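Local structure of tRNA dimethylallyltransferase (Bacillus halodurans, 3EXA) at residues Lys2-Val6 against Ile85-His89; Gly29-Ser33 against Val58-Ile63; Phe72-Gln78 against Leu103-Val108; Leu139-Leu143 against Val162-Leu166. The protein probably catalyses transfer of a dimethylallyl group from dimethylallyl diphosphate to adenosine 37 of tRNAs that read codons beginning with uridine. Residues are numbered along the deposited sequence.

Contact 1 of 4, residues Lys2-Val6 against Ile85-His89; sequences KEKLV and ITEIH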
loop_
_atom_site.group_PDB
_atom_site.type_symbol
_atom_site.label_atom_id
_atom_site.label_comp_id
_atom_site.label_asym_id
_atom_site.label_seq_id
_atom_site.Cartn_x
_atom_site.Cartn_y
_atom_site.Cartn_z
ATOM N N LYS A 2 30.642 -15.558 -4.272
ATOM C CA LYS A 2 29.241 -15.676 -3.777
ATOM C C LYS A 2 29.096 -16.784 -2.743
ATOM O O LYS A 2 29.864 -17.748 -2.743
ATOM C CB LYS A 2 28.281 -15.997 -4.927
ATOM C CG LYS A 2 28.256 -15.018 -6.083
ATOM C CD LYS A 2 27.225 -15.477 -7.113
ATOM C CE LYS A 2 27.168 -14.546 -8.315
ATOM N NZ LYS A 2 28.466 -14.540 -9.055
ATOM N N GLU A 3 28.117 -16.631 -1.856
ATOM C CA GLU A 3 27.807 -17.649 -0.853
ATOM C C GLU A 3 27.282 -18.876 -1.605
ATOM O O GLU A 3 26.465 -18.751 -2.522
ATOM C CB GLU A 3 26.708 -17.164 0.101
ATOM C CG GLU A 3 27.150 -16.253 1.234
ATOM C CD GLU A 3 25.978 -15.757 2.072
ATOM O OE1 GLU A 3 25.053 -16.552 2.342
ATOM O OE2 GLU A 3 25.979 -14.574 2.474
ATOM N N LYS A 4 27.749 -20.054 -1.197
ATOM C CA LYS A 4 27.361 -21.322 -1.809
ATOM C C LYS A 4 26.102 -21.891 -1.165
ATOM O O LYS A 4 25.950 -21.850 0.053
ATOM C CB LYS A 4 28.487 -22.343 -1.667
ATOM C CG LYS A 4 29.762 -21.984 -2.395
ATOM C CD LYS A 4 30.826 -23.037 -2.148
ATOM C CE LYS A 4 32.144 -22.640 -2.793
ATOM N NZ LYS A 4 33.259 -23.567 -2.433
ATOM N N LEU A 5 25.210 -22.437 -1.989
ATOM C CA LEU A 5 23.967 -23.014 -1.491
ATOM C C LEU A 5 23.526 -24.229 -2.293
ATOM O O LEU A 5 23.331 -24.146 -3.507
ATOM C CB LEU A 5 22.861 -21.967 -1.528
ATOM C CG LEU A 5 21.443 -22.440 -1.242
ATOM C CD1 LEU A 5 21.376 -23.204 0.073
ATOM C CD2 LEU A 5 20.544 -21.221 -1.209
ATOM N N VAL A 6 23.367 -25.361 -1.613
ATOM C CA VAL A 6 22.920 -26.578 -2.282
ATOM C C VAL A 6 21.431 -26.768 -2.012
ATOM O O VAL A 6 20.998 -26.682 -0.866
ATOM C CB VAL A 6 23.669 -27.837 -1.767
ATOM C CG1 VAL A 6 23.117 -29.079 -2.465
ATOM C CG2 VAL A 6 25.171 -27.712 -2.022
ATOM N N ILE A 85 21.723 -18.901 6.160
ATOM C CA ILE A 85 22.708 -19.333 5.179
ATOM C C ILE A 85 24.046 -18.667 5.465
ATOM O O ILE A 85 25.104 -19.282 5.317
ATOM C CB ILE A 85 22.245 -18.987 3.768
ATOM C CG1 ILE A 85 21.138 -19.961 3.354
ATOM C CG2 ILE A 85 23.406 -19.006 2.801
ATOM C CD1 ILE A 85 20.449 -19.576 2.061
ATOM N N THR A 86 23.991 -17.410 5.894
ATOM C CA THR A 86 25.195 -16.655 6.221
ATOM C C THR A 86 25.823 -17.181 7.508
ATOM O O THR A 86 27.038 -17.302 7.599
ATOM C CB THR A 86 24.886 -15.158 6.407
ATOM O OG1 THR A 86 24.234 -14.659 5.236
ATOM C CG2 THR A 86 26.178 -14.368 6.625
ATOM N N GLU A 87 24.990 -17.492 8.498
ATOM C CA GLU A 87 25.478 -17.999 9.777
ATOM C C GLU A 87 26.126 -19.375 9.597
ATOM O O GLU A 87 27.055 -19.739 10.319
ATOM C CB GLU A 87 24.324 -18.069 10.788
ATOM C CG GLU A 87 23.702 -16.702 11.122
ATOM C CD GLU A 87 22.336 -16.809 11.802
ATOM O OE1 GLU A 87 22.215 -17.561 12.794
ATOM O OE2 GLU A 87 21.389 -16.125 11.348
ATOM N N ILE A 88 25.626 -20.136 8.628
ATOM C CA ILE A 88 26.171 -21.454 8.328
ATOM C C ILE A 88 27.522 -21.273 7.624
ATOM O O ILE A 88 28.451 -22.062 7.827
ATOM C CB ILE A 88 25.188 -22.256 7.437
ATOM C CG1 ILE A 88 23.940 -22.604 8.260
ATOM C CG2 ILE A 88 25.865 -23.518 6.886
ATOM C CD1 ILE A 88 22.842 -23.307 7.478
ATOM N N HIS A 89 27.637 -20.224 6.811
ATOM C CA HIS A 89 28.896 -19.949 6.121
ATOM C C HIS A 89 29.926 -19.397 7.088
ATOM O O HIS A 89 31.122 -19.599 6.903
ATOM C CB HIS A 89 28.690 -18.962 4.980
ATOM C CG HIS A 89 28.345 -19.624 3.687
ATOM N ND1 HIS A 89 29.234 -20.415 3.000
ATOM C CD2 HIS A 89 27.189 -19.647 2.983
ATOM C CE1 HIS A 89 28.639 -20.907 1.922
ATOM N NE2 HIS A 89 27.403 -20.456 1.890
HETATM O O HOH W 1 22.300 -16.082 3.001
#
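E3 does most of the reaching here, running its side chain from near the N-terminus toward the last turns of helix 74-90. E3 OE1 packs 3.0 Å from I85 CG2, and E3 OE2 lies 3.3 Å from T86 OG1. A water bridges E3 and T86: it donates to E3 OE1 at 2.9 Å and is hydrogen-bonded to T86 OG1 at 3.3 Å. One turn further on, H89 points back at the strand. H89 NE2 donates to K4 O at 2.7 Å, so a main-chain carbonyl meets the edge of the imidazole, while E3 CB lies 3.8 Å from the same NE2. I85, the third main contributor, adds the apolar part, with its CD1 3.7 Å from L5 CD2. Polar groups thus dominate the outer end and hydrocarbon the inner one. L5 meets I85 on the sheet face covered by helix 74-90, where I85 also meets I32 of strand 29-33; next along, V6 packs on I305 and L309 of helix 294-317, and its backbone pairs with strand 94-98.

Contact 2 of 4, residues Gly29-Ser33 against Val58-Ile63; sequences GEVIS and VPHHLI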
loop_
_atom_site.group_PDB
_atom_site.type_symbol
_atom_site.label_atom_id
_atom_site.label_comp_id
_atom_site.label_asym_id
_atom_site.label_seq_id
_atom_site.Cartn_x
_atom_site.Cartn_y
_atom_site.Cartn_z
ATOM N N GLY A 29 28.053 -29.980 5.936
ATOM C CA GLY A 29 27.012 -28.974 5.824
ATOM C C GLY A 29 25.893 -29.031 6.851
ATOM O O GLY A 29 25.833 -29.958 7.655
ATOM N N GLU A 30 25.017 -28.025 6.843
ATOM C CA GLU A 30 23.886 -27.991 7.765
ATOM C C GLU A 30 22.618 -27.943 6.927
ATOM O O GLU A 30 22.644 -27.430 5.811
ATOM C CB GLU A 30 23.956 -26.767 8.670
ATOM C CG GLU A 30 25.297 -26.590 9.337
ATOM C CD GLU A 30 25.226 -25.650 10.522
ATOM O OE1 GLU A 30 24.368 -24.745 10.521
ATOM O OE2 GLU A 30 26.031 -25.815 11.459
ATOM N N VAL A 31 21.506 -28.465 7.439
ATOM C CA VAL A 31 20.288 -28.454 6.635
ATOM C C VAL A 31 19.256 -27.429 7.034
ATOM O O VAL A 31 18.916 -27.289 8.208
ATOM C CB VAL A 31 19.558 -29.823 6.632
ATOM C CG1 VAL A 31 18.311 -29.728 5.758
ATOM C CG2 VAL A 31 20.473 -30.927 6.135
ATOM N N ILE A 32 18.748 -26.708 6.048
ATOM C CA ILE A 32 17.698 -25.744 6.312
ATOM C C ILE A 32 16.449 -26.374 5.720
ATOM O O ILE A 32 16.376 -26.596 4.505
ATOM C CB ILE A 32 17.930 -24.413 5.617
ATOM C CG1 ILE A 32 19.296 -23.846 6.017
ATOM C CG2 ILE A 32 16.809 -23.457 5.997
ATOM C CD1 ILE A 32 19.627 -22.547 5.321
ATOM N N SER A 33 15.478 -26.672 6.581
ATOM C CA SER A 33 14.230 -27.294 6.164
ATOM C C SER A 33 13.412 -26.335 5.323
ATOM O O SER A 33 13.105 -25.228 5.759
ATOM C CB SER A 33 13.407 -27.722 7.380
ATOM O OG SER A 33 12.151 -28.251 6.966
ATOM N N VAL A 58 23.665 -34.480 11.706
ATOM C CA VAL A 58 23.577 -33.278 10.896
ATOM C C VAL A 58 22.578 -32.327 11.530
ATOM O O VAL A 58 21.463 -32.716 11.871
ATOM C CB VAL A 58 23.113 -33.587 9.463
ATOM C CG1 VAL A 58 23.048 -32.298 8.654
ATOM C CG2 VAL A 58 24.060 -34.583 8.809
ATOM N N PRO A 59 22.973 -31.066 11.717
ATOM C CA PRO A 59 22.078 -30.073 12.319
ATOM C C PRO A 59 20.999 -29.564 11.356
ATOM O O PRO A 59 21.270 -29.289 10.181
ATOM C CB PRO A 59 23.035 -28.964 12.746
ATOM C CG PRO A 59 24.106 -29.046 11.700
ATOM C CD PRO A 59 24.335 -30.529 11.580
ATOM N N HIS A 60 19.776 -29.451 11.862
ATOM C CA HIS A 60 18.669 -28.977 11.056
ATOM C C HIS A 60 18.010 -27.736 11.642
ATOM O O HIS A 60 17.823 -27.627 12.857
ATOM C CB HIS A 60 17.634 -30.091 10.872
ATOM C CG HIS A 60 18.120 -31.228 10.036
ATOM N ND1 HIS A 60 17.329 -31.855 9.094
ATOM C CD2 HIS A 60 19.316 -31.864 10.000
ATOM C CE1 HIS A 60 18.014 -32.821 8.517
ATOM N NE2 HIS A 60 19.226 -32.848 9.053
ATOM N N HIS A 61 17.653 -26.802 10.769
ATOM C CA HIS A 61 17.030 -25.562 11.206
ATOM C C HIS A 61 15.615 -25.360 10.688
ATOM O O HIS A 61 15.224 -25.920 9.661
ATOM C CB HIS A 61 17.873 -24.368 10.759
ATOM C CG HIS A 61 19.321 -24.479 11.112
ATOM N ND1 HIS A 61 20.183 -25.327 10.456
ATOM C CD2 HIS A 61 20.051 -23.864 12.071
ATOM C CE1 HIS A 61 21.386 -25.234 10.996
ATOM N NE2 HIS A 61 21.332 -24.354 11.978
ATOM N N LEU A 62 14.868 -24.531 11.413
ATOM C CA LEU A 62 13.501 -24.190 11.056
ATOM C C LEU A 62 12.509 -25.320 11.291
ATOM O O LEU A 62 11.512 -25.462 10.580
ATOM C CB LEU A 62 13.462 -23.723 9.604
ATOM C CG LEU A 62 13.687 -22.218 9.371
ATOM C CD1 LEU A 62 14.652 -21.609 10.391
ATOM C CD2 LEU A 62 14.194 -22.037 7.967
ATOM N N ILE A 63 12.801 -26.133 12.295
ATOM C CA ILE A 63 11.923 -27.226 12.653
ATOM C C ILE A 63 11.384 -26.936 14.045
ATOM O O ILE A 63 12.149 -26.628 14.964
ATOM C CB ILE A 63 12.662 -28.562 12.705
ATOM C CG1 ILE A 63 13.353 -28.831 11.376
ATOM C CG2 ILE A 63 11.680 -29.676 13.012
ATOM C CD1 ILE A 63 12.415 -29.109 10.244
#
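This is a parallel strand pairing at one margin of the central sheet: the short strand 60-61 is outermost within the chain and lies beside strand 29-33, to which it is linked through helix 52-55 in a beta-alpha-beta unit. V31 pairs with H60 and I32 with H61. V31 N donates to P59 O (2.9 Å) and H61 N to V31 O (2.9 Å), then S33 N donates to H61 O (3.2 Å), the alternating pattern of parallel strands. V31 and H60 share one face of the sheet, where V31 CB stands 3.7 Å over the centroid of the imidazole in a CH-pi contact; this histidine side chain is about 6 Å from that of T17, a substrate-binding residue by similarity. I32 and H61 share the other face. Past H61 the chain bends at L62, whose CD2 reaches I32 CG2 (3.6 Å). E30 packs its CG on P59 CG (3.6 Å), but its carboxylate is held by salt bridges to R93 and R91. H61 ND1 also donates to V31 O, at 3.2 Å, so one carbonyl takes two hydrogen bonds from the same residue, which implies that this ring carries its proton on ND1.

Contact 3 of 4, residues Phe72-Gln78 against Leu103-Val108; sequences FSVADFQ and LYVNAV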
loop_
_atom_site.group_PDB
_atom_site.type_symbol
_atom_site.label_atom_id
_atom_site.label_comp_id
_atom_site.label_asym_id
_atom_site.label_seq_id
_atom_site.Cartn_x
_atom_site.Cartn_y
_atom_site.Cartn_z
ATOM N N PHE A 72 2.806 -18.847 9.020
ATOM C CA PHE A 72 4.195 -18.828 8.573
ATOM C C PHE A 72 4.249 -18.629 7.060
ATOM O O PHE A 72 4.293 -19.595 6.294
ATOM C CB PHE A 72 4.886 -20.147 8.946
ATOM C CG PHE A 72 6.384 -20.087 8.868
ATOM C CD1 PHE A 72 7.105 -19.319 9.777
ATOM C CD2 PHE A 72 7.072 -20.757 7.863
ATOM C CE1 PHE A 72 8.487 -19.218 9.681
ATOM C CE2 PHE A 72 8.451 -20.660 7.763
ATOM C CZ PHE A 72 9.161 -19.887 8.674
ATOM N N SER A 73 4.258 -17.369 6.637
ATOM C CA SER A 73 4.287 -17.039 5.221
ATOM C C SER A 73 5.657 -17.230 4.586
ATOM O O SER A 73 6.664 -17.439 5.268
ATOM C CB SER A 73 3.856 -15.585 5.003
ATOM O OG SER A 73 4.867 -14.688 5.438
ATOM N N VAL A 74 5.684 -17.141 3.263
ATOM C CA VAL A 74 6.920 -17.278 2.525
ATOM C C VAL A 74 7.899 -16.215 3.018
ATOM O O VAL A 74 9.082 -16.485 3.213
ATOM C CB VAL A 74 6.676 -17.094 1.027
ATOM C CG1 VAL A 74 6.256 -15.672 0.751
ATOM C CG2 VAL A 74 7.919 -17.444 0.259
ATOM N N ALA A 75 7.392 -15.006 3.232
ATOM C CA ALA A 75 8.224 -13.908 3.700
ATOM C C ALA A 75 8.848 -14.258 5.049
ATOM O O ALA A 75 10.020 -13.968 5.277
ATOM C CB ALA A 75 7.400 -12.632 3.816
ATOM N N ASP A 76 8.072 -14.876 5.938
ATOM C CA ASP A 76 8.601 -15.255 7.240
ATOM C C ASP A 76 9.748 -16.235 7.003
ATOM O O ASP A 76 10.810 -16.118 7.606
ATOM C CB ASP A 76 7.542 -15.941 8.127
ATOM C CG ASP A 76 6.355 -15.039 8.465
ATOM O OD1 ASP A 76 6.563 -13.878 8.890
ATOM O OD2 ASP A 76 5.199 -15.513 8.322
ATOM N N PHE A 77 9.536 -17.204 6.118
ATOM C CA PHE A 77 10.570 -18.194 5.836
ATOM C C PHE A 77 11.849 -17.563 5.291
ATOM O O PHE A 77 12.944 -17.865 5.766
ATOM C CB PHE A 77 10.058 -19.238 4.846
ATOM C CG PHE A 77 11.120 -20.191 4.374
ATOM C CD1 PHE A 77 11.531 -20.187 3.047
ATOM C CD2 PHE A 77 11.736 -21.064 5.264
ATOM C CE1 PHE A 77 12.547 -21.033 2.614
ATOM C CE2 PHE A 77 12.755 -21.913 4.836
ATOM C CZ PHE A 77 13.161 -21.897 3.508
ATOM N N GLN A 78 11.702 -16.687 4.300
ATOM C CA GLN A 78 12.831 -16.010 3.676
ATOM C C GLN A 78 13.657 -15.181 4.671
ATOM O O GLN A 78 14.887 -15.200 4.622
ATOM C CB GLN A 78 12.320 -15.124 2.533
ATOM C CG GLN A 78 13.397 -14.344 1.786
ATOM C CD GLN A 78 12.818 -13.438 0.703
ATOM O OE1 GLN A 78 12.364 -13.908 -0.339
ATOM N NE2 GLN A 78 12.819 -12.130 0.958
ATOM N N LEU A 103 7.393 -22.355 -3.758
ATOM C CA LEU A 103 7.220 -20.998 -3.263
ATOM C C LEU A 103 8.282 -20.570 -2.262
ATOM O O LEU A 103 8.816 -19.464 -2.354
ATOM C CB LEU A 103 5.850 -20.851 -2.615
ATOM C CG LEU A 103 4.805 -20.087 -3.410
ATOM C CD1 LEU A 103 3.509 -20.082 -2.617
ATOM C CD2 LEU A 103 5.287 -18.668 -3.671
ATOM N N TYR A 104 8.581 -21.442 -1.306
ATOM C CA TYR A 104 9.567 -21.130 -0.277
ATOM C C TYR A 104 11.005 -21.224 -0.776
ATOM O O TYR A 104 11.858 -20.424 -0.379
ATOM C CB TYR A 104 9.367 -22.046 0.943
ATOM C CG TYR A 104 8.124 -21.736 1.765
ATOM C CD1 TYR A 104 6.860 -21.667 1.166
ATOM C CD2 TYR A 104 8.212 -21.515 3.141
ATOM C CE1 TYR A 104 5.708 -21.381 1.919
ATOM C CE2 TYR A 104 7.068 -21.229 3.907
ATOM C CZ TYR A 104 5.822 -21.163 3.287
ATOM O OH TYR A 104 4.687 -20.864 4.021
ATOM N N VAL A 105 11.274 -22.190 -1.652
ATOM C CA VAL A 105 12.615 -22.356 -2.193
ATOM C C VAL A 105 12.954 -21.252 -3.186
ATOM O O VAL A 105 14.047 -20.692 -3.131
ATOM C CB VAL A 105 12.805 -23.743 -2.886
ATOM C CG1 VAL A 105 12.528 -24.861 -1.899
ATOM C CG2 VAL A 105 11.893 -23.862 -4.091
ATOM N N ASN A 106 12.028 -20.919 -4.085
ATOM C CA ASN A 106 12.301 -19.860 -5.059
ATOM C C ASN A 106 12.484 -18.510 -4.410
ATOM O O ASN A 106 13.274 -17.701 -4.883
ATOM C CB ASN A 106 11.188 -19.753 -6.090
ATOM C CG ASN A 106 11.213 -20.886 -7.068
ATOM O OD1 ASN A 106 12.134 -21.701 -7.063
ATOM N ND2 ASN A 106 10.209 -20.946 -7.926
ATOM N N ALA A 107 11.759 -18.264 -3.328
ATOM C CA ALA A 107 11.871 -16.989 -2.650
ATOM C C ALA A 107 13.252 -16.810 -2.029
ATOM O O ALA A 107 13.752 -15.694 -1.935
ATOM C CB ALA A 107 10.795 -16.874 -1.589
ATOM N N VAL A 108 13.865 -17.913 -1.610
ATOM C CA VAL A 108 15.188 -17.880 -0.989
ATOM C C VAL A 108 16.313 -17.828 -2.015
ATOM O O VAL A 108 17.255 -17.057 -1.874
ATOM C CB VAL A 108 15.420 -19.123 -0.113
ATOM C CG1 VAL A 108 16.892 -19.244 0.246
ATOM C CG2 VAL A 108 14.563 -19.036 1.135
#
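Y104 is the hub of this helix pair, and its rotamer explains why. With chi1 at -72° (m), the ring leaves helix 102-110 and lies against the first turn of helix 74-90, so that Y104 OH donates to F72 O at 2.6 Å. V74 CA sits over one face of the ring, 4.2 Å from its centroid, while F77 CB touches CD2 of Y104 at 3.4 Å. F77, in t, swings its own ring beside the tyrosine: the two centroids are 5.4 Å apart with planes inclined by 42°, an oblique pair. V74 adopts p, a minor choice for valine on a helix; this brings its CG2 to 3.5 Å from A107 CB and 3.4 Å from L103 O. Q78 extends in t,t along the groove until its OE1 is 2.8 Å from A107 O, a close meeting of two acceptors and not a bond; NE2 of the same amide is hydrogen-bonded to F112 O. S73 in p and D76 in m cap the helix: D76 N donates to S73 OG (3.2 Å) and S73 N to D76 OD2 (2.7 Å). The axes cross at -49°, 9.2 Å apart. A capping box thus opens helix 74-90 where it packs on helix 102-110, in the P-loop alpha-beta core, with the side chain of Y104 about 4 Å from that of T101, which by similarity interacts with substrate tRNA.

Contact 4 of 4, residues Leu139-Leu143 against Val162-Leu166; sequences LHDKL and VIRAL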
loop_
_atom_site.group_PDB
_atom_site.type_symbol
_atom_site.label_atom_id
_atom_site.label_comp_id
_atom_site.label_asym_id
_atom_site.label_seq_id
_atom_site.Cartn_x
_atom_site.Cartn_y
_atom_site.Cartn_z
ATOM N N LEU A 139 -10.426 15.970 -14.884
ATOM C CA LEU A 139 -9.807 14.876 -14.145
ATOM C C LEU A 139 -10.505 13.588 -14.576
ATOM O O LEU A 139 -9.930 12.495 -14.546
ATOM C CB LEU A 139 -9.996 15.075 -12.645
ATOM C CG LEU A 139 -9.470 13.908 -11.817
ATOM C CD1 LEU A 139 -7.980 13.847 -11.970
ATOM C CD2 LEU A 139 -9.854 14.069 -10.361
ATOM N N HIS A 140 -11.760 13.755 -14.978
ATOM C CA HIS A 140 -12.595 12.667 -15.438
ATOM C C HIS A 140 -12.135 12.290 -16.839
ATOM O O HIS A 140 -12.049 11.109 -17.183
ATOM C CB HIS A 140 -14.058 13.117 -15.447
ATOM C CG HIS A 140 -15.035 11.996 -15.599
ATOM N ND1 HIS A 140 -15.473 11.548 -16.827
ATOM C CD2 HIS A 140 -15.641 11.212 -14.676
ATOM C CE1 HIS A 140 -16.307 10.538 -16.653
ATOM N NE2 HIS A 140 -16.424 10.313 -15.357
ATOM N N ASP A 141 -11.825 13.294 -17.651
ATOM C CA ASP A 141 -11.358 13.012 -19.002
ATOM C C ASP A 141 -10.011 12.301 -18.920
ATOM O O ASP A 141 -9.702 11.450 -19.754
ATOM C CB ASP A 141 -11.235 14.297 -19.827
ATOM C CG ASP A 141 -12.586 14.935 -20.116
ATOM O OD1 ASP A 141 -13.553 14.193 -20.402
ATOM O OD2 ASP A 141 -12.683 16.181 -20.067
ATOM N N LYS A 142 -9.220 12.643 -17.903
ATOM C CA LYS A 142 -7.911 12.023 -17.716
ATOM C C LYS A 142 -8.062 10.519 -17.542
ATOM O O LYS A 142 -7.333 9.732 -18.144
ATOM C CB LYS A 142 -7.204 12.603 -16.486
ATOM C CG LYS A 142 -5.882 11.904 -16.151
ATOM C CD LYS A 142 -5.230 12.477 -14.892
ATOM C CE LYS A 142 -4.593 13.849 -15.137
ATOM N NZ LYS A 142 -3.360 13.792 -15.998
ATOM N N LEU A 143 -9.017 10.124 -16.711
ATOM C CA LEU A 143 -9.255 8.717 -16.452
ATOM C C LEU A 143 -9.932 8.051 -17.651
ATOM O O LEU A 143 -9.664 6.891 -17.955
ATOM C CB LEU A 143 -10.098 8.586 -15.180
ATOM C CG LEU A 143 -10.475 7.213 -14.626
ATOM C CD1 LEU A 143 -11.760 6.745 -15.275
ATOM C CD2 LEU A 143 -9.341 6.227 -14.848
ATOM N N VAL A 162 -12.963 9.190 -8.626
ATOM C CA VAL A 162 -12.157 9.250 -9.837
ATOM C C VAL A 162 -10.687 9.234 -9.440
ATOM O O VAL A 162 -9.866 8.599 -10.092
ATOM C CB VAL A 162 -12.470 10.520 -10.653
ATOM C CG1 VAL A 162 -11.462 10.692 -11.788
ATOM C CG2 VAL A 162 -13.882 10.424 -11.215
ATOM N N ILE A 163 -10.344 9.926 -8.365
ATOM C CA ILE A 163 -8.956 9.919 -7.922
ATOM C C ILE A 163 -8.565 8.496 -7.520
ATOM O O ILE A 163 -7.455 8.046 -7.784
ATOM C CB ILE A 163 -8.747 10.861 -6.719
ATOM C CG1 ILE A 163 -8.751 12.312 -7.209
ATOM C CG2 ILE A 163 -7.445 10.517 -5.997
ATOM C CD1 ILE A 163 -8.615 13.327 -6.124
ATOM N N ARG A 164 -9.488 7.798 -6.873
ATOM C CA ARG A 164 -9.247 6.430 -6.433
ATOM C C ARG A 164 -8.931 5.536 -7.631
ATOM O O ARG A 164 -8.004 4.730 -7.589
ATOM C CB ARG A 164 -10.483 5.916 -5.693
ATOM C CG ARG A 164 -10.549 4.410 -5.518
ATOM C CD ARG A 164 -9.482 3.890 -4.569
ATOM N NE ARG A 164 -10.073 3.148 -3.456
ATOM C CZ ARG A 164 -10.884 2.102 -3.592
ATOM N NH1 ARG A 164 -11.217 1.658 -4.798
ATOM N NH2 ARG A 164 -11.372 1.499 -2.516
ATOM N N ALA A 165 -9.706 5.685 -8.700
ATOM C CA ALA A 165 -9.510 4.888 -9.909
ATOM C C ALA A 165 -8.139 5.119 -10.533
ATOM O O ALA A 165 -7.481 4.176 -10.969
ATOM C CB ALA A 165 -10.597 5.209 -10.925
ATOM N N LEU A 166 -7.712 6.374 -10.582
ATOM C CA LEU A 166 -6.423 6.694 -11.171
ATOM C C LEU A 166 -5.260 6.184 -10.317
ATOM O O LEU A 166 -4.197 5.861 -10.845
ATOM C CB LEU A 166 -6.296 8.208 -11.389
ATOM C CG LEU A 166 -7.342 8.874 -12.310
ATOM C CD1 LEU A 166 -7.329 10.390 -12.118
ATOM C CD2 LEU A 166 -7.059 8.517 -13.757
#
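Hydrocarbon packing does the work between these two helices, whose axes pass 9.9 Å apart at 32°. L139 and L143, one turn apart, face V162 and L166, likewise one turn apart. L139 CD1 meets L166 CD1 at 3.5 Å, and L139 CG lies 3.8 Å from V162 CG1; at the next turn L143 CB is 3.4 Å from L166 CD2 and 4.2 Å from V162 CG1. The flanks are thinner: L139 CD2 against I163 CG1 at 3.8 Å, L143 CG against A165 CB at 4.2 Å. Polar residues contribute only through carbon here. K142 CD grazes L166 CD1 at 4.1 Å before its amine makes a cation-pi contact with F130, and H140 CD2 comes within 4.0 Å of V162 CG2, its NE2 being hydrogen-bonded to I154 O. R164 takes no part in the packing and instead donates to T172 O of the second subunit. By similarity residues 160-164 belong to a region that interacts with substrate tRNA; the hydrophobic seam packs one side of that helix on helix 136-144. Helix 121-133 closes the cluster, with F130 and V131 touching L139 and L127 touching L166, in a small helical lobe remote from the parallel sheet.

In the fold
Contacts 1, 2 and 3 form one continuous piece of the core, and helix 74-90 ties them together: its late turns serve contact 1, its first turns contact 3. I85 CG1 packs 3.6 Å from I32 CD1, and I85 CD1 lies 4.0 Å from V108 CG1; F77 CE2 comes within 3.4 Å of L62 CD2. Of the three, contact 2 lies nearest the loop predicted to bind ATP and, by similarity, substrate: H60 is about 6 Å from T17, against about 12 Å from Y104 to K16, side chain to side chain. Contact 4 stands apart, its centre about 37 Å from that of contact 3 and about 52 Å from that of contact 2.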